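PDB 6W90: NTF2 fold protein loop-helix-loop design NT-9 from Synthetic construct, which has no known natural role, being a de novo designed NTF2-like fold whose interior pocket holds a two-tailed phospholipid. Local coordinates for residues R10-V13 against E14-R18; R56-D59 against A60-E63; Y120-V123 against V124-W128. All blocks are in the same frame, centred on the assembly; numbering follows the deposited sequence.

In the fold
The three contacts follow one another along the chain, each a turn-to-turn arrangement within one helix: contact 1 in helix 6-22, contact 2 in helix 54-64 and contact 3 at the start of helix 121-129. All three reach the same phospholipid, which lies between these helices and the curved mixed sheet of the NTF2-like fold. Contact 1 faces the far part of one acyl tail, contact 2 meets both chains, and contact 3 stands at the glycerophosphate end. The centres of contacts 1 and 3 are about 26 Å apart, on opposite sides of the chain's centre. Contacts 2 and 3 touch directly, Phe57 CE2 lying 3.7 Å from Leu127 CD2, so that two pocket helices are packed together.

Contact 1: residues R10-V13 against E14-R18; sequences RKVV and EEYIR. With 3PE (1,2-Distearoyl-sn-glycerophosphoethanolamine), chain B.
Val13 and Ile17, one turn apart on helix 6-22, form the apolar side of this contact, with Val13 CG1 3.8 Å from Ile17 CD1. The two branches of the valine divide the work. CG1, opposite the backbone N (chi1 176°), lies beside the carbonyl carbon and meets the isoleucine, whereas CG2 touches the lipid tail 3.5 Å from C3H of 3PE. Ile17 adds its CG1, 3.8 Å from C3B of the same acyl tail of 3PE. A second apolar pair, Val12 and Tyr16, lies side by side and points the same way: Val12 CG1 is 3.7 Å from Tyr16 CE2, while Val12 O sits in the ring plane at the edge, 3.2 Å from Tyr16 CD2.

In an NTF2-like fold the long N-terminal helix packs over the concave face of the sheet. Here Val13 and Ile17 reach strands 70-79 and 82-91 as well as the lipid, and Tyr16 turns instead to helix 24-35, against Ala30, Lys34 and Leu35.

The charged groups follow other parts of the helix surface. Glu14 OE2 approaches the aliphatic part of Arg10, 3.3 Å from CG, with the carboxylate and guanidinium planes 63° apart; the charges remain beyond salt-bridge range, and Arg10 NH1 is hydrogen-bonded to the carbonyl of Ile73. Arg18 forms a side-on salt bridge with Glu15, NE to OE1 at 3.0 Å and NH2 to OE2. The first bond is nearly straight, and the second uses the syn lone pair of OE2, so two nitrogens, one for each oxygen, hold the carboxylate against rotation.

Beneath these side chains run four successive i to i+4 backbone hydrogen bonds, from Glu14 N to Arg10 O through Ile17 N to Val13 O.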
loop_
_atom_site.group_PDB
_atom_site.type_symbol
_atom_site.label_atom_id
_atom_site.label_comp_id
_atom_site.label_asym_id
_atom_site.label_seq_id
_atom_site.Cartn_x
_atom_site.Cartn_y
_atom_site.Cartn_z
ATOM N N ARG A 10 4.143 -1.638 12.312
ATOM C CA ARG A 10 4.795 -0.383 11.978
ATOM C C ARG A 10 6.187 -0.623 11.417
ATOM O O ARG A 10 6.574 -0.009 10.410
ATOM C CB ARG A 10 4.858 0.502 13.205
ATOM C CG ARG A 10 5.338 1.863 12.912
ATOM C CD ARG A 10 5.273 2.737 14.161
ATOM N NE ARG A 10 3.902 3.087 14.548
ATOM C CZ ARG A 10 3.279 4.208 14.184
ATOM N NH1 ARG A 10 3.900 5.088 13.410
ATOM N NH2 ARG A 10 2.038 4.446 14.594
ATOM N N LYS A 11 6.942 -1.549 12.021
ATOM C CA LYS A 11 8.283 -1.868 11.520
ATOM C C LYS A 11 8.243 -2.397 10.085
ATOM O O LYS A 11 9.118 -2.056 9.265
ATOM C CB LYS A 11 8.990 -2.880 12.436
ATOM C CG LYS A 11 9.593 -2.271 13.690
ATOM C CD LYS A 11 10.278 -3.327 14.596
ATOM C CE LYS A 11 11.436 -4.093 13.911
ATOM N NZ LYS A 11 12.071 -5.190 14.756
ATOM N N VAL A 12 7.269 -3.250 9.758
ATOM C CA VAL A 12 7.205 -3.785 8.401
ATOM C C VAL A 12 6.869 -2.681 7.421
ATOM O O VAL A 12 7.490 -2.571 6.349
ATOM C CB VAL A 12 6.194 -4.940 8.302
ATOM C CG1 VAL A 12 5.991 -5.358 6.827
ATOM C CG2 VAL A 12 6.697 -6.072 9.165
ATOM N N VAL A 13 5.861 -1.875 7.753
ATOM C CA VAL A 13 5.454 -0.794 6.865
ATOM C C VAL A 13 6.631 0.133 6.621
ATOM O O VAL A 13 6.897 0.514 5.470
ATOM C CB VAL A 13 4.260 -0.036 7.459
ATOM C CG1 VAL A 13 3.937 1.160 6.550
ATOM C CG2 VAL A 13 3.037 -0.909 7.584
ATOM N N GLU A 14 7.381 0.470 7.684
ATOM C CA GLU A 14 8.490 1.412 7.550
ATOM C C GLU A 14 9.561 0.843 6.635
ATOM O O GLU A 14 10.163 1.570 5.834
ATOM C CB GLU A 14 9.054 1.778 8.931
ATOM C CG GLU A 14 8.210 2.917 9.579
ATOM C CD GLU A 14 8.332 3.096 11.100
ATOM O OE1 GLU A 14 9.129 2.388 11.749
ATOM O OE2 GLU A 14 7.601 3.972 11.640
ATOM N N GLU A 15 9.790 -0.456 6.714
ATOM C CA GLU A 15 10.796 -1.056 5.857
ATOM C C GLU A 15 10.372 -1.014 4.396
ATOM O O GLU A 15 11.197 -0.791 3.510
ATOM C CB GLU A 15 11.077 -2.486 6.306
ATOM C CG GLU A 15 12.193 -3.188 5.440
ATOM C CD GLU A 15 13.571 -2.435 5.317
ATOM O OE1 GLU A 15 13.873 -1.458 6.066
ATOM O OE2 GLU A 15 14.388 -2.851 4.444
ATOM N N TYR A 16 9.095 -1.261 4.110
ATOM C CA TYR A 16 8.671 -1.212 2.721
ATOM C C TYR A 16 8.702 0.209 2.196
ATOM O O TYR A 16 9.067 0.439 1.036
ATOM C CB TYR A 16 7.280 -1.856 2.570
ATOM C CG TYR A 16 7.415 -3.351 2.435
ATOM C CD1 TYR A 16 7.627 -3.948 1.206
ATOM C CD2 TYR A 16 7.384 -4.166 3.544
ATOM C CE1 TYR A 16 7.802 -5.320 1.088
ATOM C CE2 TYR A 16 7.551 -5.543 3.424
ATOM C CZ TYR A 16 7.765 -6.100 2.196
ATOM O OH TYR A 16 7.955 -7.462 2.102
ATOM N N ILE A 17 8.331 1.177 3.027
ATOM C CA ILE A 17 8.486 2.563 2.593
ATOM C C ILE A 17 9.945 2.865 2.304
ATOM O O ILE A 17 10.275 3.521 1.306
ATOM C CB ILE A 17 7.918 3.539 3.632
ATOM C CG1 ILE A 17 6.421 3.335 3.752
ATOM C CG2 ILE A 17 8.336 4.958 3.223
ATOM C CD1 ILE A 17 5.891 4.047 4.959
ATOM N N ARG A 18 10.844 2.393 3.164
ATOM C CA ARG A 18 12.258 2.667 2.953
ATOM C C ARG A 18 12.737 2.066 1.648
ATOM O O ARG A 18 13.490 2.694 0.904
ATOM C CB ARG A 18 13.089 2.117 4.096
ATOM C CG ARG A 18 14.568 2.503 3.954
ATOM C CD ARG A 18 15.392 2.008 5.188
ATOM N NE ARG A 18 15.711 0.607 4.965
ATOM C CZ ARG A 18 16.742 0.193 4.235
ATOM N NH1 ARG A 18 17.605 1.077 3.732
ATOM N NH2 ARG A 18 16.919 -1.103 4.014
HETATM P P 3PE B . -6.351 12.465 0.238
HETATM N N 3PE B . -9.868 9.985 1.045
HETATM O O11 3PE B . -5.375 11.270 -0.337
HETATM O O12 3PE B . -5.764 13.043 1.499
HETATM O O13 3PE B . -7.800 11.783 0.682
HETATM O O14 3PE B . -6.661 13.532 -0.811
HETATM C C11 3PE B . -7.857 11.007 1.852
HETATM C C12 3PE B . -9.310 10.688 2.183
HETATM C C1 3PE B . -5.746 10.665 -1.546
HETATM C C2 3PE B . -4.647 9.719 -2.053
HETATM C C3 3PE B . -4.139 8.957 -0.826
HETATM O O31 3PE B . -3.390 7.837 -1.194
HETATM O O32 3PE B . -1.831 9.256 -1.958
HETATM C C31 3PE B . -2.187 8.137 -1.842
HETATM C C32 3PE B . -1.344 6.999 -2.403
HETATM C C33 3PE B . 0.097 7.405 -2.707
HETATM C C34 3PE B . 0.953 6.172 -2.421
HETATM C C35 3PE B . 2.330 6.258 -3.067
HETATM C C36 3PE B . 3.390 6.339 -1.964
HETATM C C37 3PE B . 3.668 4.972 -1.325
HETATM C C38 3PE B . 2.686 4.616 -0.202
HETATM C C39 3PE B . 3.345 3.769 0.897
HETATM C C3A 3PE B . 3.694 2.356 0.410
HETATM C C3B 3PE B . 4.014 1.409 1.573
HETATM C C3C 3PE B . 2.827 0.481 1.843
HETATM C C3D 3PE B . 3.213 -0.672 2.771
HETATM C C3E 3PE B . 1.947 -1.439 3.167
HETATM C C3F 3PE B . 2.196 -2.292 4.418
HETATM C C3G 3PE B . 0.907 -2.999 4.857
HETATM C C3H 3PE B . 0.858 -3.313 6.359
HETATM C C3I 3PE B . 1.678 -4.546 6.749
HETATM O O21 3PE B . -5.206 8.852 -2.999
HETATM O O22 3PE B . -3.858 9.552 -4.690
HETATM C C21 3PE B . -4.783 8.881 -4.348
HETATM C C22 3PE B . -5.558 8.021 -5.366
HETATM C C23 3PE B . -4.739 6.842 -5.915
HETATM C C24 3PE B . -4.576 5.702 -4.904
HETATM C C25 3PE B . -3.624 4.604 -5.409
HETATM C C26 3PE B . -3.135 3.821 -4.188
HETATM C C27 3PE B . -2.030 2.815 -4.515
HETATM C C28 3PE B . -1.512 2.141 -3.234
HETATM C C29 3PE B . -2.346 0.947 -2.731
HETATM C C2A 3PE B . -1.598 0.148 -1.645
HETATM C C2B 3PE B . -0.940 -1.130 -2.167
HETATM C C2C 3PE B . 0.132 -1.635 -1.195
HETATM C C2D 3PE B . 1.222 -2.348 -1.993
HETATM C C2E 3PE B . 2.230 -3.060 -1.101
HETATM C C2F 3PE B . 3.329 -2.101 -0.650
#

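Contact 2: residues R56-D59 against A60-E63; sequences RFLD and AMQE. With 3PE (1,2-Distearoyl-sn-glycerophosphoethanolamine), chain B.
Phe57 O receives two backbone N-H groups from the following turn: Met61 N at 3.1 Å, in the regular i to i+4 pattern, and Ala60 N, whose bond to this oxygen is weak. The principal bond of Ala60 N runs to Arg56 O at 3.0 Å, and Gln62 N and Glu63 N continue the series onto Leu58 O and Asp59 O.

On the same pair of residues the side chains make a Met-aromatic contact. Met61 SD lies 3.9 Å from Phe57 CE1 and 5.0 Å from the ring centroid, an oblique approach. The thioether bends at its last torsion (chi3 75°), and its methyl carries on into the pocket, where CE is 3.7 Å from C3A of 3PE. Phe57 meets the other acyl chain with CZ, 3.6 Å from C27, while C29 stands at the ring edge, in plane. Helix 54-64 thus serves as one of the pocket walls of this NTF2-like fold, with Met61 touching both lipid tails and Phe57 one of them.

Leu58 runs alongside Met61, its CD2 4.1 Å from SD, and also packs on Phe27 and Ala31 of helix 24-35. Asp59 OD1 forms a salt bridge with Lys28 of that helix. The Phe57 ring also meets that of Phe49, their planes about 55° apart.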
loop_
_atom_site.group_PDB
_atom_site.type_symbol
_atom_site.label_atom_id
_atom_site.label_comp_id
_atom_site.label_asym_id
_atom_site.label_seq_id
_atom_site.Cartn_x
_atom_site.Cartn_y
_atom_site.Cartn_z
ATOM N N ARG A 56 2.878 -3.697 -13.068
ATOM C CA ARG A 56 2.762 -2.305 -13.473
ATOM C C ARG A 56 2.255 -1.431 -12.332
ATOM O O ARG A 56 2.608 -0.250 -12.255
ATOM C CB ARG A 56 1.842 -2.200 -14.687
ATOM C CG ARG A 56 2.421 -2.750 -15.990
ATOM C CD ARG A 56 1.452 -2.492 -17.126
ATOM N NE ARG A 56 1.863 -3.096 -18.392
ATOM C CZ ARG A 56 2.671 -2.523 -19.278
ATOM N NH1 ARG A 56 3.199 -1.326 -19.040
ATOM N NH2 ARG A 56 2.951 -3.173 -20.403
ATOM N N PHE A 57 1.459 -2.004 -11.430
ATOM C CA PHE A 57 0.977 -1.258 -10.268
ATOM C C PHE A 57 2.130 -0.896 -9.350
ATOM O O PHE A 57 2.241 0.248 -8.893
ATOM C CB PHE A 57 -0.063 -2.126 -9.548
ATOM C CG PHE A 57 -0.736 -1.481 -8.371
ATOM C CD1 PHE A 57 -0.160 -1.513 -7.109
ATOM C CD2 PHE A 57 -1.972 -0.898 -8.511
ATOM C CE1 PHE A 57 -0.795 -0.948 -6.023
ATOM C CE2 PHE A 57 -2.603 -0.317 -7.419
ATOM C CZ PHE A 57 -2.013 -0.350 -6.185
ATOM N N LEU A 58 3.020 -1.848 -9.097
ATOM C CA LEU A 58 4.164 -1.553 -8.239
ATOM C C LEU A 58 5.123 -0.571 -8.910
ATOM O O LEU A 58 5.648 0.315 -8.230
ATOM C CB LEU A 58 4.831 -2.866 -7.849
ATOM C CG LEU A 58 3.948 -3.784 -6.999
ATOM C CD1 LEU A 58 4.613 -5.155 -6.935
ATOM C CD2 LEU A 58 3.751 -3.195 -5.587
ATOM N N ASP A 59 5.286 -0.637 -10.238
ATOM C CA ASP A 59 6.073 0.374 -10.938
ATOM C C ASP A 59 5.482 1.770 -10.752
ATOM O O ASP A 59 6.217 2.763 -10.647
ATOM C CB ASP A 59 6.141 0.077 -12.433
ATOM C CG ASP A 59 6.987 -1.126 -12.769
ATOM O OD1 ASP A 59 7.786 -1.573 -11.925
ATOM O OD2 ASP A 59 6.861 -1.616 -13.911
ATOM N N ALA A 60 4.150 1.868 -10.738
ATOM C CA ALA A 60 3.505 3.168 -10.615
ATOM C C ALA A 60 3.764 3.762 -9.238
ATOM O O ALA A 60 4.027 4.965 -9.117
ATOM C CB ALA A 60 2.011 3.040 -10.896
ATOM N N MET A 61 3.742 2.923 -8.195
ATOM C CA MET A 61 4.120 3.375 -6.856
ATOM C C MET A 61 5.554 3.883 -6.804
ATOM O O MET A 61 5.841 4.864 -6.111
ATOM C CB MET A 61 3.976 2.239 -5.843
ATOM C CG MET A 61 2.573 1.781 -5.685
ATOM S SD MET A 61 2.470 0.518 -4.433
ATOM C CE MET A 61 2.648 1.599 -3.048
ATOM N N GLN A 62 6.482 3.217 -7.497
ATOM C CA GLN A 62 7.865 3.686 -7.493
ATOM C C GLN A 62 7.954 5.109 -8.021
ATOM O O GLN A 62 8.711 5.933 -7.500
ATOM C CB GLN A 62 8.758 2.767 -8.333
ATOM C CG GLN A 62 10.172 3.329 -8.614
ATOM C CD GLN A 62 10.973 2.486 -9.615
ATOM O OE1 GLN A 62 10.461 1.508 -10.180
ATOM N NE2 GLN A 62 12.236 2.856 -9.826
ATOM N N GLU A 63 7.187 5.422 -9.056
ATOM C CA GLU A 63 7.314 6.759 -9.613
ATOM C C GLU A 63 6.556 7.779 -8.771
ATOM O O GLU A 63 7.056 8.887 -8.547
ATOM C CB GLU A 63 6.837 6.785 -11.061
ATOM C CG GLU A 63 7.301 8.035 -11.782
ATOM C CD GLU A 63 7.509 7.800 -13.251
ATOM O OE1 GLU A 63 7.686 8.791 -13.995
ATOM O OE2 GLU A 63 7.485 6.617 -13.655
HETATM P P 3PE B . -6.351 12.465 0.238
HETATM N N 3PE B . -9.868 9.985 1.045
HETATM O O11 3PE B . -5.375 11.270 -0.337
HETATM O O12 3PE B . -5.764 13.043 1.499
HETATM O O13 3PE B . -7.800 11.783 0.682
HETATM O O14 3PE B . -6.661 13.532 -0.811
HETATM C C11 3PE B . -7.857 11.007 1.852
HETATM C C12 3PE B . -9.310 10.688 2.183
HETATM C C1 3PE B . -5.746 10.665 -1.546
HETATM C C2 3PE B . -4.647 9.719 -2.053
HETATM C C3 3PE B . -4.139 8.957 -0.826
HETATM O O31 3PE B . -3.390 7.837 -1.194
HETATM O O32 3PE B . -1.831 9.256 -1.958
HETATM C C31 3PE B . -2.187 8.137 -1.842
HETATM C C32 3PE B . -1.344 6.999 -2.403
HETATM C C33 3PE B . 0.097 7.405 -2.707
HETATM C C34 3PE B . 0.953 6.172 -2.421
HETATM C C35 3PE B . 2.330 6.258 -3.067
HETATM C C36 3PE B . 3.390 6.339 -1.964
HETATM C C37 3PE B . 3.668 4.972 -1.325
HETATM C C38 3PE B . 2.686 4.616 -0.202
HETATM C C39 3PE B . 3.345 3.769 0.897
HETATM C C3A 3PE B . 3.694 2.356 0.410
HETATM C C3B 3PE B . 4.014 1.409 1.573
HETATM C C3C 3PE B . 2.827 0.481 1.843
HETATM C C3D 3PE B . 3.213 -0.672 2.771
HETATM C C3E 3PE B . 1.947 -1.439 3.167
HETATM C C3F 3PE B . 2.196 -2.292 4.418
HETATM C C3G 3PE B . 0.907 -2.999 4.857
HETATM C C3H 3PE B . 0.858 -3.313 6.359
HETATM C C3I 3PE B . 1.678 -4.546 6.749
HETATM O O21 3PE B . -5.206 8.852 -2.999
HETATM O O22 3PE B . -3.858 9.552 -4.690
HETATM C C21 3PE B . -4.783 8.881 -4.348
HETATM C C22 3PE B . -5.558 8.021 -5.366
HETATM C C23 3PE B . -4.739 6.842 -5.915
HETATM C C24 3PE B . -4.576 5.702 -4.904
HETATM C C25 3PE B . -3.624 4.604 -5.409
HETATM C C26 3PE B . -3.135 3.821 -4.188
HETATM C C27 3PE B . -2.030 2.815 -4.515
HETATM C C28 3PE B . -1.512 2.141 -3.234
HETATM C C29 3PE B . -2.346 0.947 -2.731
HETATM C C2A 3PE B . -1.598 0.148 -1.645
HETATM C C2B 3PE B . -0.940 -1.130 -2.167
HETATM C C2C 3PE B . 0.132 -1.635 -1.195
HETATM C C2D 3PE B . 1.222 -2.348 -1.993
HETATM C C2E 3PE B . 2.230 -3.060 -1.101
HETATM C C2F 3PE B . 3.329 -2.101 -0.650
#

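Contact 3: residues Y120-V123 against V124-W128; sequences YKKV and VQNLW. With 3PE (1,2-Distearoyl-sn-glycerophosphoethanolamine), chain B.
One face of the Tyr120 ring is occupied by the lipid ester oxygen O22 of 3PE, 3.9 Å above the plane and offset toward the rim. CE2 reaches the phosphate oxygen O14 at 3.5 Å, and the hydroxyl is hydrogen-bonded with Trp96 NE1, which fixes the far end of the ring. With an alanine here, the lipid ester would probably lose its aromatic cover and the indole N-H of Trp96 its hydroxyl partner.

Just ahead of Lys121, the backbone of the same residue joins the i to i+4 bonds: Tyr120 O accepts Val124 N at 3.2 Å, and Val124 CG2 rests 3.5 Å from that oxygen. The next bond, Gln125 N to Lys121 O, is shorter, at 2.8 Å. Lys122 passes obliquely beside the Asn126 amide, CE being 3.2 Å from OD1, and the bend at chi4 (-75°) carries NZ away to 4.1 Å from OD1.

The C-terminal helix 121-129, with Tyr120 just before it at the headgroup end of the lipid pocket, packs through Val124 on Tyr47 and Phe49 of strand 47-49. Further along, Trp128 is hydrogen-bonded through NE1 to Thr48 O and meets the Phe49 ring edge-to-face, while Leu127 fits against Ala60 and Trp64 of helix 54-64.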
loop_
_atom_site.group_PDB
_atom_site.type_symbol
_atom_site.label_atom_id
_atom_site.label_comp_id
_atom_site.label_asym_id
_atom_site.label_seq_id
_atom_site.Cartn_x
_atom_site.Cartn_y
_atom_site.Cartn_z
ATOM N N TYR A 120 -10.723 11.612 -7.210
ATOM C CA TYR A 120 -9.623 10.704 -7.551
ATOM C C TYR A 120 -10.115 9.480 -8.334
ATOM O O TYR A 120 -9.299 8.635 -8.727
ATOM C CB TYR A 120 -8.842 10.297 -6.269
ATOM C CG TYR A 120 -7.767 11.322 -5.857
ATOM C CD1 TYR A 120 -6.726 11.613 -6.710
ATOM C CD2 TYR A 120 -7.776 11.977 -4.613
ATOM C CE1 TYR A 120 -5.740 12.549 -6.378
ATOM C CE2 TYR A 120 -6.777 12.915 -4.269
ATOM C CZ TYR A 120 -5.753 13.189 -5.165
ATOM O OH TYR A 120 -4.734 14.109 -4.903
ATOM N N LYS A 121 -11.417 9.365 -8.591
ATOM C CA LYS A 121 -11.919 8.181 -9.285
ATOM C C LYS A 121 -11.270 8.022 -10.663
ATOM O O LYS A 121 -10.946 6.900 -11.071
ATOM C CB LYS A 121 -13.443 8.258 -9.405
ATOM C CG LYS A 121 -14.221 8.441 -8.092
ATOM C CD LYS A 121 -13.960 7.272 -7.218
ATOM C CE LYS A 121 -14.757 7.312 -5.910
ATOM N NZ LYS A 121 -16.155 7.134 -6.161
ATOM N N LYS A 122 -11.071 9.129 -11.396
ATOM C CA LYS A 122 -10.521 9.011 -12.749
ATOM C C LYS A 122 -9.077 8.538 -12.712
ATOM O O LYS A 122 -8.655 7.768 -13.581
ATOM C CB LYS A 122 -10.614 10.328 -13.518
ATOM C CG LYS A 122 -10.190 10.199 -14.975
ATOM C CD LYS A 122 -11.074 9.190 -15.743
ATOM C CE LYS A 122 -10.507 8.830 -17.116
ATOM N NZ LYS A 122 -10.699 9.928 -18.101
ATOM N N VAL A 123 -8.327 8.947 -11.688
ATOM C CA VAL A 123 -6.969 8.465 -11.510
ATOM C C VAL A 123 -6.961 6.955 -11.337
ATOM O O VAL A 123 -6.146 6.245 -11.938
ATOM C CB VAL A 123 -6.329 9.157 -10.299
ATOM C CG1 VAL A 123 -5.011 8.540 -10.009
ATOM C CG2 VAL A 123 -6.158 10.619 -10.577
ATOM N N VAL A 124 -7.850 6.450 -10.489
ATOM C CA VAL A 124 -7.869 5.019 -10.239
ATOM C C VAL A 124 -8.371 4.281 -11.469
ATOM O O VAL A 124 -7.857 3.205 -11.790
ATOM C CB VAL A 124 -8.729 4.702 -9.009
ATOM C CG1 VAL A 124 -8.701 3.223 -8.735
ATOM C CG2 VAL A 124 -8.181 5.418 -7.765
ATOM N N GLN A 125 -9.399 4.810 -12.143
ATOM C CA GLN A 125 -9.847 4.183 -13.383
ATOM C C GLN A 125 -8.722 4.112 -14.407
ATOM O O GLN A 125 -8.533 3.073 -15.044
ATOM C CB GLN A 125 -11.043 4.935 -13.959
ATOM C CG GLN A 125 -11.590 4.255 -15.193
ATOM C CD GLN A 125 -12.972 4.662 -15.517
ATOM O OE1 GLN A 125 -13.783 3.841 -15.947
ATOM N NE2 GLN A 125 -13.255 5.942 -15.379
ATOM N N ASN A 126 -7.946 5.183 -14.576
ATOM C CA ASN A 126 -6.836 5.079 -15.515
ATOM C C ASN A 126 -5.829 4.009 -15.093
ATOM O O ASN A 126 -5.314 3.262 -15.937
ATOM C CB ASN A 126 -6.126 6.421 -15.638
ATOM C CG ASN A 126 -6.926 7.450 -16.426
ATOM O OD1 ASN A 126 -7.813 7.118 -17.221
ATOM N ND2 ASN A 126 -6.603 8.717 -16.201
ATOM N N LEU A 127 -5.518 3.928 -13.788
ATOM C CA LEU A 127 -4.599 2.894 -13.319
ATOM C C LEU A 127 -5.132 1.498 -13.609
ATOM O O LEU A 127 -4.368 0.599 -13.985
ATOM C CB LEU A 127 -4.383 3.073 -11.820
ATOM C CG LEU A 127 -3.272 2.292 -11.154
ATOM C CD1 LEU A 127 -1.954 2.800 -11.677
ATOM C CD2 LEU A 127 -3.433 2.504 -9.675
ATOM N N TRP A 128 -6.438 1.306 -13.450
ATOM C CA TRP A 128 -7.044 0.001 -13.687
ATOM C C TRP A 128 -7.026 -0.372 -15.149
ATOM O O TRP A 128 -6.893 -1.553 -15.491
ATOM C CB TRP A 128 -8.461 0.018 -13.145
ATOM C CG TRP A 128 -9.136 -1.293 -13.092
ATOM C CD1 TRP A 128 -8.981 -2.209 -12.116
ATOM C CD2 TRP A 128 -10.070 -1.845 -14.032
ATOM N NE1 TRP A 128 -9.785 -3.306 -12.366
ATOM C CE2 TRP A 128 -10.435 -3.121 -13.550
ATOM C CE3 TRP A 128 -10.625 -1.397 -15.230
ATOM C CZ2 TRP A 128 -11.351 -3.933 -14.198
ATOM C CZ3 TRP A 128 -11.531 -2.226 -15.891
ATOM C CH2 TRP A 128 -11.863 -3.489 -15.385
HETATM P P 3PE B . -6.351 12.465 0.238
HETATM N N 3PE B . -9.868 9.985 1.045
HETATM O O11 3PE B . -5.375 11.270 -0.337
HETATM O O12 3PE B . -5.764 13.043 1.499
HETATM O O13 3PE B . -7.800 11.783 0.682
HETATM O O14 3PE B . -6.661 13.532 -0.811
HETATM C C11 3PE B . -7.857 11.007 1.852
HETATM C C12 3PE B . -9.310 10.688 2.183
HETATM C C1 3PE B . -5.746 10.665 -1.546
HETATM C C2 3PE B . -4.647 9.719 -2.053
HETATM C C3 3PE B . -4.139 8.957 -0.826
HETATM O O31 3PE B . -3.390 7.837 -1.194
HETATM O O32 3PE B . -1.831 9.256 -1.958
HETATM C C31 3PE B . -2.187 8.137 -1.842
HETATM C C32 3PE B . -1.344 6.999 -2.403
HETATM C C33 3PE B . 0.097 7.405 -2.707
HETATM C C34 3PE B . 0.953 6.172 -2.421
HETATM C C35 3PE B . 2.330 6.258 -3.067
HETATM C C36 3PE B . 3.390 6.339 -1.964
HETATM C C37 3PE B . 3.668 4.972 -1.325
HETATM C C38 3PE B . 2.686 4.616 -0.202
HETATM C C39 3PE B . 3.345 3.769 0.897
HETATM C C3A 3PE B . 3.694 2.356 0.410
HETATM C C3B 3PE B . 4.014 1.409 1.573
HETATM C C3C 3PE B . 2.827 0.481 1.843
HETATM C C3D 3PE B . 3.213 -0.672 2.771
HETATM C C3E 3PE B . 1.947 -1.439 3.167
HETATM C C3F 3PE B . 2.196 -2.292 4.418
HETATM C C3G 3PE B . 0.907 -2.999 4.857
HETATM C C3H 3PE B . 0.858 -3.313 6.359
HETATM C C3I 3PE B . 1.678 -4.546 6.749
HETATM O O21 3PE B . -5.206 8.852 -2.999
HETATM O O22 3PE B . -3.858 9.552 -4.690
HETATM C C21 3PE B . -4.783 8.881 -4.348
HETATM C C22 3PE B . -5.558 8.021 -5.366
HETATM C C23 3PE B . -4.739 6.842 -5.915
HETATM C C24 3PE B . -4.576 5.702 -4.904
HETATM C C25 3PE B . -3.624 4.604 -5.409
HETATM C C26 3PE B . -3.135 3.821 -4.188
HETATM C C27 3PE B . -2.030 2.815 -4.515
HETATM C C28 3PE B . -1.512 2.141 -3.234
HETATM C C29 3PE B . -2.346 0.947 -2.731
HETATM C C2A 3PE B . -1.598 0.148 -1.645
HETATM C C2B 3PE B . -0.940 -1.130 -2.167
HETATM C C2C 3PE B . 0.132 -1.635 -1.195
HETATM C C2D 3PE B . 1.222 -2.348 -1.993
HETATM C C2E 3PE B . 2.230 -3.060 -1.101
HETATM C C2F 3PE B . 3.329 -2.101 -0.650
#